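Local coordinates for protein multicopper oxidase (Uncultured bacterium, PDB 4E9X) that probably oxidises its substrates one electron at a time and passes the electrons through bound copper ions to molecular oxygen, as other multicopper oxidases do, at residues L181-G186 / I273-V278; K173-T178 / W283-D288; D139-M144 / F295-S300. All coordinates share one frame; numbering follows the deposited sequence.

Contact 1: L181-G186 / I273-V278; sequences LRVKKG and IEYDGV
Leu181 to Val183 pair in parallel with Ile273 to Tyr275, and three backbone hydrogen bonds link the two segments. Glu274 N donates to Leu181 O at 3.0 Å. Val183 then spends both its polar backbone atoms on the partner segment, its N on Glu274 O at 3.0 Å and its O on Asp276 N at 2.8 Å, just where residues 273-278 leave the strand in a type I turn.

Arg182 and Glu274 form a salt bridge, their side chains lying side by side and pointing the same way. Arg182 NE gives its hydrogen to Glu274 OE1 at 2.9 Å, with guanidinium and carboxylate planes 21° apart. A water closes the ring: it accepts from Arg182 NH2 at 2.9 Å and donates to Glu274 OE2 at 2.7 Å, the oxygen that Tyr284 also holds.

The apolar part lies on the face bearing Val183 and Tyr275. With chi1 at -58°, CG1 of Val183 is anti to the carbonyl carbon, and CG2 is left to sit over the middle of the Tyr275 ring in a CH-pi contact, 3.6 Å from the centroid and 6° off the normal. The same methyl touches Ile273 CG2.

Both carboxylate oxygens are thus occupied, which would probably keep Glu274 ionised although it is buried.

Contact 2: K173-T178 / W283-D288; sequences KSFPLT and WYVWKD
CE1 of Phe175 lies over one face of the Trp286 indole, offset toward its rim, 3.5 Å from CZ2. The two planes stand at 43°, so the pair is an oblique aromatic contact. With CG anti to the backbone N (chi1 -178°), the phenyl ring starts out beside the carbonyl carbon, and its far atom CZ meets Val285 tip to tip, 4.0 Å from CG2.

The peptide bond to Pro176 is cis, and Leu177 N returns to Ser174 O, a turn of type VI geometry in which Pro176 CB sits over the centre of the Phe175 ring. The turn presents Pro176 O to the indole edge. Trp286 NE1 donates to it at 3.2 Å, using an in-plane lone pair of the carbonyl, though the N-H...O angle of 140° makes the bond somewhat bent. Lys289 NZ is a second donor to the same oxygen and also reaches Thr178 O.

Thr178 comes to the indole at its edge, with OG1 in the ring plane 3.3 Å from CZ2; that hydroxyl has its hydrogen-bond partner in Ile270 O. An alanine in place of Trp286 would probably leave Pro176 O without its indole donor and open a gap beside Phe175 and Thr178.

Across the contact, Lys287 N closes a type I turn on Tyr284 O, and Val285 makes backbone bonds to a second subunit. The arrangement is that of a loop following the last sheet strand, 270-275, of a cupredoxin-type domain, packed chiefly through Trp286 against a cis-proline turn beside the subunit interface.

Contact 3: D139-M144 / F295-S300; sequences DVIMMM and FFYSES
Asp139 O takes the hydroxyl hydrogen of Ser298 at 2.6 Å from OG, the shortest bond of this contact, with the donor tilted 34° from the carbonyl plane. Ser298 reaches back with chi1 at -63°, which sets OG anti to its own carbonyl carbon, and its CA-H adds a bent contact to the same oxygen. A water bridges the pair a second time, accepting from Asp139 N at 2.9 Å and donating to Ser298 O. The carboxylate of Asp139 turns to Arg192 instead.

Two residues further along the strand, Ile141 N donates to Phe296 O at 2.9 Å, this time on an in-plane lone pair of the carbonyl. Ile141 O faces the edge of the Phe296 ring and receives Asn171 ND2, which also holds Phe295 O. Alternating with these residues, Val140 and Met142 make their backbone hydrogen bonds to strand 187-195, so the 295-300 loop lies along the other edge of strand 138-147.

Phe296 supplies the apolar bulk. Val140 runs beside it in the same direction, with CG1 3.6 Å from Phe296 CB. Met142 crosses it obliquely, CG 3.8 Å from Phe296 CD1; SD, 5.3 Å from the centroid of the Phe296 ring and oblique to it, adds a Met-aromatic contact. Over the centre of the Phe296 ring lies Phe295 CD2, 3.5 Å above the plane. On the other side of the strand Ile141 CD1 touches Tyr297 CB, and Tyr297 OH ends on Gly34 O.

The loop therefore replaces a neighbouring strand for part of this edge: a serine hydroxyl, a water and the Phe296 carbonyl satisfy backbone atoms of the strand, which probably lets the edge lie buried among apolar side chains.

In the fold
The three contacts nest along the chain: contact 1 lies inside the loop closed by contact 2, and both lie inside that of contact 3. Their centres lie about 16 to 17 Å apart. Contact 1 belongs to the sheet of strands 181-183 and 270-275, contact 3 to the sheet of strand 138-147, and Leu181 joins the two by packing its CB on Phe296, as between the layers of a cupredoxin sandwich. Contacts 1 and 2 meet through a probable hydrogen bond of Glu274 to Tyr284, contacts 2 and 3 through Phe295 packed on Lys173 and Thr178. Strand 270-275 and the long loop after it thus meet in turn strand 181-183, the 173-178 turn and strand 138-147.

Contact 1: L181-G186 / I273-V278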
loop_
_atom_site.group_PDB
_atom_site.type_symbol
_atom_site.label_atom_id
_atom_site.label_comp_id
_atom_site.label_asym_id
_atom_site.label_seq_id
_atom_site.Cartn_x
_atom_site.Cartn_y
_atom_site.Cartn_z
ATOM N N LEU A 181 -14.414 -0.857 21.347
ATOM C CA LEU A 181 -15.582 -0.609 20.481
ATOM C C LEU A 181 -16.662 -1.546 21.016
ATOM O O LEU A 181 -16.635 -2.773 20.771
ATOM C CB LEU A 181 -15.188 -0.858 19.026
ATOM C CG LEU A 181 -16.034 -0.301 17.894
ATOM C CD1 LEU A 181 -15.348 -0.471 16.538
ATOM C CD2 LEU A 181 -17.408 -0.951 17.868
ATOM N N ARG A 182 -17.602 -0.997 21.811
ATOM C CA ARG A 182 -18.601 -1.814 22.497
ATOM C C ARG A 182 -19.849 -1.945 21.650
ATOM O O ARG A 182 -20.414 -0.935 21.192
ATOM C CB ARG A 182 -18.942 -1.242 23.898
ATOM C CG ARG A 182 -17.714 -1.378 24.804
ATOM C CD ARG A 182 -18.085 -1.084 26.256
ATOM N NE ARG A 182 -16.965 -1.301 27.131
ATOM C CZ ARG A 182 -16.914 -0.909 28.388
ATOM N NH1 ARG A 182 -17.899 -0.237 28.933
ATOM N NH2 ARG A 182 -15.821 -1.159 29.128
ATOM N N VAL A 183 -20.255 -3.184 21.434
ATOM C CA VAL A 183 -21.433 -3.505 20.602
ATOM C C VAL A 183 -22.301 -4.471 21.353
ATOM O O VAL A 183 -21.911 -5.039 22.367
ATOM C CB VAL A 183 -21.030 -4.121 19.245
ATOM C CG1 VAL A 183 -20.107 -3.108 18.506
ATOM C CG2 VAL A 183 -20.359 -5.478 19.431
ATOM N N LYS A 184 -23.498 -4.704 20.820
ATOM C CA LYS A 184 -24.314 -5.834 21.265
ATOM C C LYS A 184 -24.773 -6.584 20.016
ATOM O O LYS A 184 -24.809 -6.063 18.903
ATOM C CB LYS A 184 -25.498 -5.430 22.143
ATOM C CG LYS A 184 -26.559 -4.682 21.355
ATOM C CD LYS A 184 -27.719 -4.381 22.315
ATOM C CE LYS A 184 -28.917 -3.851 21.570
ATOM N NZ LYS A 184 -30.097 -3.727 22.513
ATOM N N LYS A 185 -25.119 -7.859 20.211
ATOM C CA LYS A 185 -25.517 -8.700 19.086
ATOM C C LYS A 185 -26.645 -8.075 18.308
ATOM O O LYS A 185 -27.609 -7.605 18.938
ATOM C CB LYS A 185 -25.914 -10.116 19.591
ATOM C CG LYS A 185 -26.043 -11.073 18.391
ATOM C CD LYS A 185 -26.563 -12.435 18.849
ATOM C CE LYS A 185 -26.559 -13.413 17.662
ATOM N NZ LYS A 185 -27.189 -14.713 18.052
ATOM N N GLY A 186 -26.533 -8.025 16.989
ATOM C CA GLY A 186 -27.568 -7.456 16.097
ATOM C C GLY A 186 -27.195 -6.040 15.684
ATOM O O GLY A 186 -27.810 -5.486 14.798
ATOM N N ILE A 273 -13.389 -5.266 19.793
ATOM C CA ILE A 273 -14.852 -5.310 19.642
ATOM C C ILE A 273 -15.332 -6.126 20.819
ATOM O O ILE A 273 -15.144 -7.364 20.835
ATOM C CB ILE A 273 -15.254 -5.924 18.309
ATOM C CG1 ILE A 273 -14.598 -5.107 17.142
ATOM C CG2 ILE A 273 -16.754 -5.970 18.222
ATOM C CD1 ILE A 273 -14.625 -5.873 15.837
ATOM N N GLU A 274 -15.930 -5.453 21.802
ATOM C CA GLU A 274 -16.412 -6.089 23.033
ATOM C C GLU A 274 -17.910 -6.216 22.924
ATOM O O GLU A 274 -18.623 -5.197 22.871
ATOM C CB GLU A 274 -16.121 -5.188 24.223
ATOM C CG GLU A 274 -14.629 -5.118 24.645
ATOM C CD GLU A 274 -14.467 -4.240 25.859
ATOM O OE1 GLU A 274 -15.433 -3.560 26.299
ATOM O OE2 GLU A 274 -13.337 -4.184 26.366
ATOM N N TYR A 275 -18.418 -7.448 22.918
ATOM C CA TYR A 275 -19.879 -7.589 22.927
ATOM C C TYR A 275 -20.421 -7.564 24.364
ATOM O O TYR A 275 -19.856 -8.203 25.289
ATOM C CB TYR A 275 -20.343 -8.882 22.284
ATOM C CG TYR A 275 -20.312 -8.966 20.755
ATOM C CD1 TYR A 275 -19.095 -8.988 20.038
ATOM C CD2 TYR A 275 -21.494 -9.076 20.067
ATOM C CE1 TYR A 275 -19.131 -9.081 18.646
ATOM C CE2 TYR A 275 -21.549 -9.214 18.707
ATOM C CZ TYR A 275 -20.354 -9.204 17.987
ATOM O OH TYR A 275 -20.415 -9.372 16.635
ATOM N N ASP A 276 -21.499 -6.831 24.511
ATOM C CA ASP A 276 -22.071 -6.602 25.863
ATOM C C ASP A 276 -22.363 -7.898 26.595
ATOM O O ASP A 276 -22.255 -7.927 27.816
ATOM C CB ASP A 276 -23.374 -5.852 25.678
ATOM C CG ASP A 276 -23.240 -4.334 25.383
ATOM O OD1 ASP A 276 -22.132 -3.785 25.610
ATOM O OD2 ASP A 276 -24.225 -3.706 24.975
ATOM N N GLY A 277 -22.760 -8.944 25.873
ATOM C CA GLY A 277 -23.294 -10.135 26.596
ATOM C C GLY A 277 -22.184 -11.035 27.090
ATOM O O GLY A 277 -22.496 -12.065 27.747
ATOM N N VAL A 278 -20.923 -10.765 26.745
ATOM C CA VAL A 278 -19.888 -11.783 27.040
ATOM C C VAL A 278 -19.365 -11.590 28.443
ATOM O O VAL A 278 -18.881 -10.495 28.803
ATOM C CB VAL A 278 -18.744 -11.672 25.998
ATOM C CG1 VAL A 278 -17.642 -12.683 26.371
ATOM C CG2 VAL A 278 -19.276 -11.906 24.594
HETATM O O HOH W 1 -13.679 -3.100 28.814
#

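Contact 2: K173-T178 / W283-D288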
loop_
_atom_site.group_PDB
_atom_site.type_symbol
_atom_site.label_atom_id
_atom_site.label_comp_id
_atom_site.label_asym_id
_atom_site.label_seq_id
_atom_site.Cartn_x
_atom_site.Cartn_y
_atom_site.Cartn_z
ATOM N N LYS A 173 -4.400 7.854 20.221
ATOM C CA LYS A 173 -3.941 7.057 21.361
ATOM C C LYS A 173 -3.388 5.730 20.854
ATOM O O LYS A 173 -3.828 5.147 19.872
ATOM C CB LYS A 173 -5.070 6.873 22.395
ATOM C CG LYS A 173 -5.813 8.186 22.692
ATOM C CD LYS A 173 -6.509 8.297 24.034
ATOM C CE LYS A 173 -7.490 9.476 24.060
ATOM N NZ LYS A 173 -6.753 10.767 24.222
ATOM N N SER A 174 -2.388 5.275 21.608
ATOM C CA SER A 174 -1.730 3.985 21.428
ATOM C C SER A 174 -2.193 3.010 22.522
ATOM O O SER A 174 -2.208 3.390 23.710
ATOM C CB SER A 174 -0.222 4.248 21.506
ATOM O OG SER A 174 0.555 3.033 21.524
ATOM N N PHE A 175 -2.572 1.794 22.144
ATOM C CA PHE A 175 -2.960 0.779 23.095
ATOM C C PHE A 175 -1.915 0.672 24.199
ATOM O O PHE A 175 -0.718 0.617 23.882
ATOM C CB PHE A 175 -3.072 -0.558 22.333
ATOM C CG PHE A 175 -3.534 -1.686 23.267
ATOM C CD1 PHE A 175 -4.889 -1.943 23.436
ATOM C CD2 PHE A 175 -2.621 -2.455 23.957
ATOM C CE1 PHE A 175 -5.315 -2.943 24.319
ATOM C CE2 PHE A 175 -3.046 -3.432 24.836
ATOM C CZ PHE A 175 -4.391 -3.686 25.035
ATOM N N PRO A 176 -2.267 0.571 25.489
ATOM C CA PRO A 176 -3.622 0.369 26.023
ATOM C C PRO A 176 -4.491 1.584 26.280
ATOM O O PRO A 176 -5.561 1.436 26.870
ATOM C CB PRO A 176 -3.322 -0.268 27.393
ATOM C CG PRO A 176 -2.075 0.444 27.817
ATOM C CD PRO A 176 -1.230 0.503 26.527
ATOM N N LEU A 177 -4.041 2.746 25.828
ATOM C CA LEU A 177 -4.773 4.010 26.060
ATOM C C LEU A 177 -5.886 4.228 25.062
ATOM O O LEU A 177 -6.652 5.196 25.191
ATOM C CB LEU A 177 -3.834 5.207 26.083
ATOM C CG LEU A 177 -2.760 5.169 27.189
ATOM C CD1 LEU A 177 -1.958 6.476 27.176
ATOM C CD2 LEU A 177 -3.390 4.881 28.547
ATOM N N THR A 178 -6.014 3.381 24.059
ATOM C CA THR A 178 -7.203 3.370 23.208
ATOM C C THR A 178 -8.389 2.880 24.039
ATOM O O THR A 178 -8.277 2.583 25.221
ATOM C CB THR A 178 -6.942 2.469 21.987
ATOM O OG1 THR A 178 -6.471 1.242 22.542
ATOM C CG2 THR A 178 -5.868 3.006 21.073
ATOM N N TRP A 283 -8.657 -12.111 33.796
ATOM C CA TRP A 283 -7.363 -11.871 33.125
ATOM C C TRP A 283 -7.509 -10.966 31.905
ATOM O O TRP A 283 -6.509 -10.664 31.240
ATOM C CB TRP A 283 -6.638 -13.166 32.706
ATOM C CG TRP A 283 -7.571 -14.192 32.167
ATOM C CD1 TRP A 283 -8.103 -15.270 32.838
ATOM C CD2 TRP A 283 -8.100 -14.254 30.839
ATOM N NE1 TRP A 283 -8.927 -15.974 31.975
ATOM C CE2 TRP A 283 -8.924 -15.360 30.747
ATOM C CE3 TRP A 283 -7.890 -13.424 29.717
ATOM C CZ2 TRP A 283 -9.598 -15.714 29.574
ATOM C CZ3 TRP A 283 -8.574 -13.780 28.550
ATOM C CH2 TRP A 283 -9.408 -14.904 28.479
ATOM N N TYR A 284 -8.752 -10.542 31.632
ATOM C CA TYR A 284 -8.945 -9.682 30.444
ATOM C C TYR A 284 -8.224 -8.366 30.616
ATOM O O TYR A 284 -8.389 -7.656 31.619
ATOM C CB TYR A 284 -10.456 -9.451 30.202
ATOM C CG TYR A 284 -10.757 -8.492 29.062
ATOM C CD1 TYR A 284 -10.084 -8.637 27.832
ATOM C CD2 TYR A 284 -11.682 -7.453 29.162
ATOM C CE1 TYR A 284 -10.356 -7.779 26.803
ATOM C CE2 TYR A 284 -11.946 -6.589 28.131
ATOM C CZ TYR A 284 -11.257 -6.760 26.931
ATOM O OH TYR A 284 -11.513 -5.911 25.880
ATOM N N VAL A 285 -7.443 -7.995 29.611
ATOM C CA VAL A 285 -6.613 -6.797 29.706
ATOM C C VAL A 285 -7.427 -5.533 30.020
ATOM O O VAL A 285 -6.953 -4.646 30.739
ATOM C CB VAL A 285 -5.761 -6.610 28.431
ATOM C CG1 VAL A 285 -6.647 -6.293 27.212
ATOM C CG2 VAL A 285 -4.744 -5.481 28.540
ATOM N N TRP A 286 -8.642 -5.463 29.542
ATOM C CA TRP A 286 -9.447 -4.240 29.712
ATOM C C TRP A 286 -10.579 -4.445 30.684
ATOM O O TRP A 286 -11.596 -3.714 30.655
ATOM C CB TRP A 286 -9.865 -3.759 28.327
ATOM C CG TRP A 286 -8.940 -2.743 27.708
ATOM C CD1 TRP A 286 -7.883 -2.108 28.259
ATOM C CD2 TRP A 286 -9.052 -2.253 26.355
ATOM N NE1 TRP A 286 -7.274 -1.220 27.360
ATOM C CE2 TRP A 286 -7.990 -1.310 26.179
ATOM C CE3 TRP A 286 -9.922 -2.548 25.294
ATOM C CZ2 TRP A 286 -7.813 -0.641 24.953
ATOM C CZ3 TRP A 286 -9.738 -1.869 24.092
ATOM C CH2 TRP A 286 -8.707 -0.936 23.926
ATOM N N LYS A 287 -10.450 -5.394 31.605
ATOM C CA LYS A 287 -11.473 -5.512 32.655
ATOM C C LYS A 287 -11.544 -4.218 33.464
ATOM O O LYS A 287 -10.516 -3.614 33.789
ATOM C CB LYS A 287 -11.139 -6.716 33.542
ATOM C CG LYS A 287 -12.007 -6.809 34.790
ATOM C CD LYS A 287 -11.446 -7.838 35.752
ATOM C CE LYS A 287 -12.253 -7.778 37.037
ATOM N NZ LYS A 287 -13.724 -7.621 36.799
ATOM N N ASP A 288 -12.698 -3.686 33.799
ATOM C CA ASP A 288 -12.628 -2.390 34.544
ATOM C C ASP A 288 -11.948 -1.206 33.879
ATOM O O ASP A 288 -11.478 -0.207 34.457
ATOM C CB ASP A 288 -11.947 -2.552 35.931
ATOM C CG ASP A 288 -12.724 -3.520 36.781
ATOM O OD1 ASP A 288 -13.975 -3.398 36.797
ATOM O OD2 ASP A 288 -12.089 -4.378 37.427
#

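Contact 3: D139-M144 / F295-S300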
loop_
_atom_site.group_PDB
_atom_site.type_symbol
_atom_site.label_atom_id
_atom_site.label_comp_id
_atom_site.label_asym_id
_atom_site.label_seq_id
_atom_site.Cartn_x
_atom_site.Cartn_y
_atom_site.Cartn_z
ATOM N N ASP A 139 -22.001 4.279 14.327
ATOM C CA ASP A 139 -21.078 4.889 13.359
ATOM C C ASP A 139 -19.806 5.185 14.090
ATOM O O ASP A 139 -19.871 5.698 15.219
ATOM C CB ASP A 139 -21.799 6.118 12.763
ATOM C CG ASP A 139 -21.199 6.680 11.505
ATOM O OD1 ASP A 139 -20.143 6.240 11.028
ATOM O OD2 ASP A 139 -21.848 7.621 10.972
ATOM N N VAL A 140 -18.671 4.823 13.511
ATOM C CA VAL A 140 -17.373 4.776 14.170
ATOM C C VAL A 140 -16.323 5.431 13.284
ATOM O O VAL A 140 -16.161 5.044 12.142
ATOM C CB VAL A 140 -17.001 3.285 14.380
ATOM C CG1 VAL A 140 -15.600 3.058 14.946
ATOM C CG2 VAL A 140 -18.063 2.610 15.289
ATOM N N ILE A 141 -15.596 6.381 13.858
ATOM C CA ILE A 141 -14.481 7.052 13.154
ATOM C C ILE A 141 -13.185 6.552 13.703
ATOM O O ILE A 141 -12.966 6.613 14.922
ATOM C CB ILE A 141 -14.631 8.577 13.314
ATOM C CG1 ILE A 141 -15.737 9.096 12.350
ATOM C CG2 ILE A 141 -13.309 9.333 13.092
ATOM C CD1 ILE A 141 -16.184 10.521 12.599
ATOM N N MET A 142 -12.292 6.103 12.826
ATOM C CA MET A 142 -10.940 5.645 13.179
ATOM C C MET A 142 -9.897 6.368 12.335
ATOM O O MET A 142 -9.720 6.065 11.139
ATOM C CB MET A 142 -10.769 4.129 12.962
ATOM C CG MET A 142 -11.657 3.336 13.955
ATOM S SD MET A 142 -11.153 1.618 13.924
ATOM C CE MET A 142 -12.426 0.803 14.886
ATOM N N MET A 143 -9.186 7.332 12.953
ATOM C CA MET A 143 -8.192 8.127 12.200
ATOM C C MET A 143 -6.822 7.668 12.636
ATOM O O MET A 143 -6.439 7.833 13.826
ATOM C CB MET A 143 -8.395 9.620 12.541
ATOM C CG MET A 143 -9.826 10.077 12.216
ATOM S SD MET A 143 -10.073 11.883 12.275
ATOM C CE MET A 143 -9.273 12.365 10.748
ATOM N N MET A 144 -6.089 7.051 11.740
ATOM C CA MET A 144 -4.788 6.468 12.077
ATOM C C MET A 144 -3.666 7.435 11.781
ATOM O O MET A 144 -3.726 8.179 10.800
ATOM C CB MET A 144 -4.543 5.165 11.289
ATOM C CG MET A 144 -5.075 3.905 11.993
ATOM S SD MET A 144 -6.859 3.861 12.252
ATOM C CE MET A 144 -7.415 3.812 10.533
ATOM N N PHE A 295 -14.995 7.634 22.112
ATOM C CA PHE A 295 -13.623 7.562 21.609
ATOM C C PHE A 295 -13.583 7.460 20.090
ATOM O O PHE A 295 -12.585 7.842 19.495
ATOM C CB PHE A 295 -12.936 6.352 22.251
ATOM C CG PHE A 295 -11.474 6.215 21.768
ATOM C CD1 PHE A 295 -10.474 7.034 22.242
ATOM C CD2 PHE A 295 -11.168 5.260 20.805
ATOM C CE1 PHE A 295 -9.159 6.912 21.760
ATOM C CE2 PHE A 295 -9.886 5.121 20.313
ATOM C CZ PHE A 295 -8.889 5.949 20.792
ATOM N N PHE A 296 -14.634 6.928 19.472
ATOM C CA PHE A 296 -14.718 6.861 18.013
ATOM C C PHE A 296 -15.787 7.791 17.474
ATOM O O PHE A 296 -16.269 7.618 16.353
ATOM C CB PHE A 296 -15.022 5.411 17.546
ATOM C CG PHE A 296 -14.038 4.377 18.049
ATOM C CD1 PHE A 296 -12.787 4.258 17.441
ATOM C CD2 PHE A 296 -14.336 3.533 19.124
ATOM C CE1 PHE A 296 -11.876 3.296 17.858
ATOM C CE2 PHE A 296 -13.411 2.551 19.536
ATOM C CZ PHE A 296 -12.174 2.446 18.923
ATOM N N TYR A 297 -16.130 8.832 18.277
ATOM C CA TYR A 297 -17.131 9.839 17.880
ATOM C C TYR A 297 -18.518 9.247 17.721
ATOM O O TYR A 297 -19.434 9.877 17.188
ATOM C CB TYR A 297 -16.714 10.649 16.652
ATOM C CG TYR A 297 -15.931 11.902 16.921
ATOM C CD1 TYR A 297 -16.310 12.830 17.876
ATOM C CD2 TYR A 297 -14.808 12.191 16.140
ATOM C CE1 TYR A 297 -15.571 14.013 18.108
ATOM C CE2 TYR A 297 -14.061 13.347 16.349
ATOM C CZ TYR A 297 -14.448 14.252 17.322
ATOM O OH TYR A 297 -13.740 15.409 17.572
ATOM N N SER A 298 -18.783 8.018 18.237
ATOM C CA SER A 298 -20.086 7.386 17.925
ATOM C C SER A 298 -21.242 8.065 18.613
ATOM O O SER A 298 -22.326 8.032 18.105
ATOM C CB SER A 298 -20.054 5.918 18.380
ATOM O OG SER A 298 -19.079 5.183 17.664
ATOM N N GLU A 299 -20.990 8.682 19.776
ATOM C CA GLU A 299 -22.114 9.413 20.412
ATOM C C GLU A 299 -22.313 10.744 19.697
ATOM O O GLU A 299 -23.446 11.114 19.347
ATOM C CB GLU A 299 -21.851 9.602 21.910
ATOM C CG GLU A 299 -21.836 8.240 22.626
ATOM C CD GLU A 299 -23.123 7.440 22.411
ATOM O OE1 GLU A 299 -24.291 7.915 22.373
ATOM O OE2 GLU A 299 -23.024 6.212 22.230
ATOM N N SER A 300 -21.238 11.477 19.414
ATOM C CA SER A 300 -21.405 12.752 18.688
ATOM C C SER A 300 -22.094 12.546 17.344
ATOM O O SER A 300 -22.859 13.450 16.967
ATOM C CB SER A 300 -20.038 13.396 18.405
ATOM O OG SER A 300 -19.340 13.652 19.613
HETATM O O HOH W 2 -23.278 6.069 16.268
#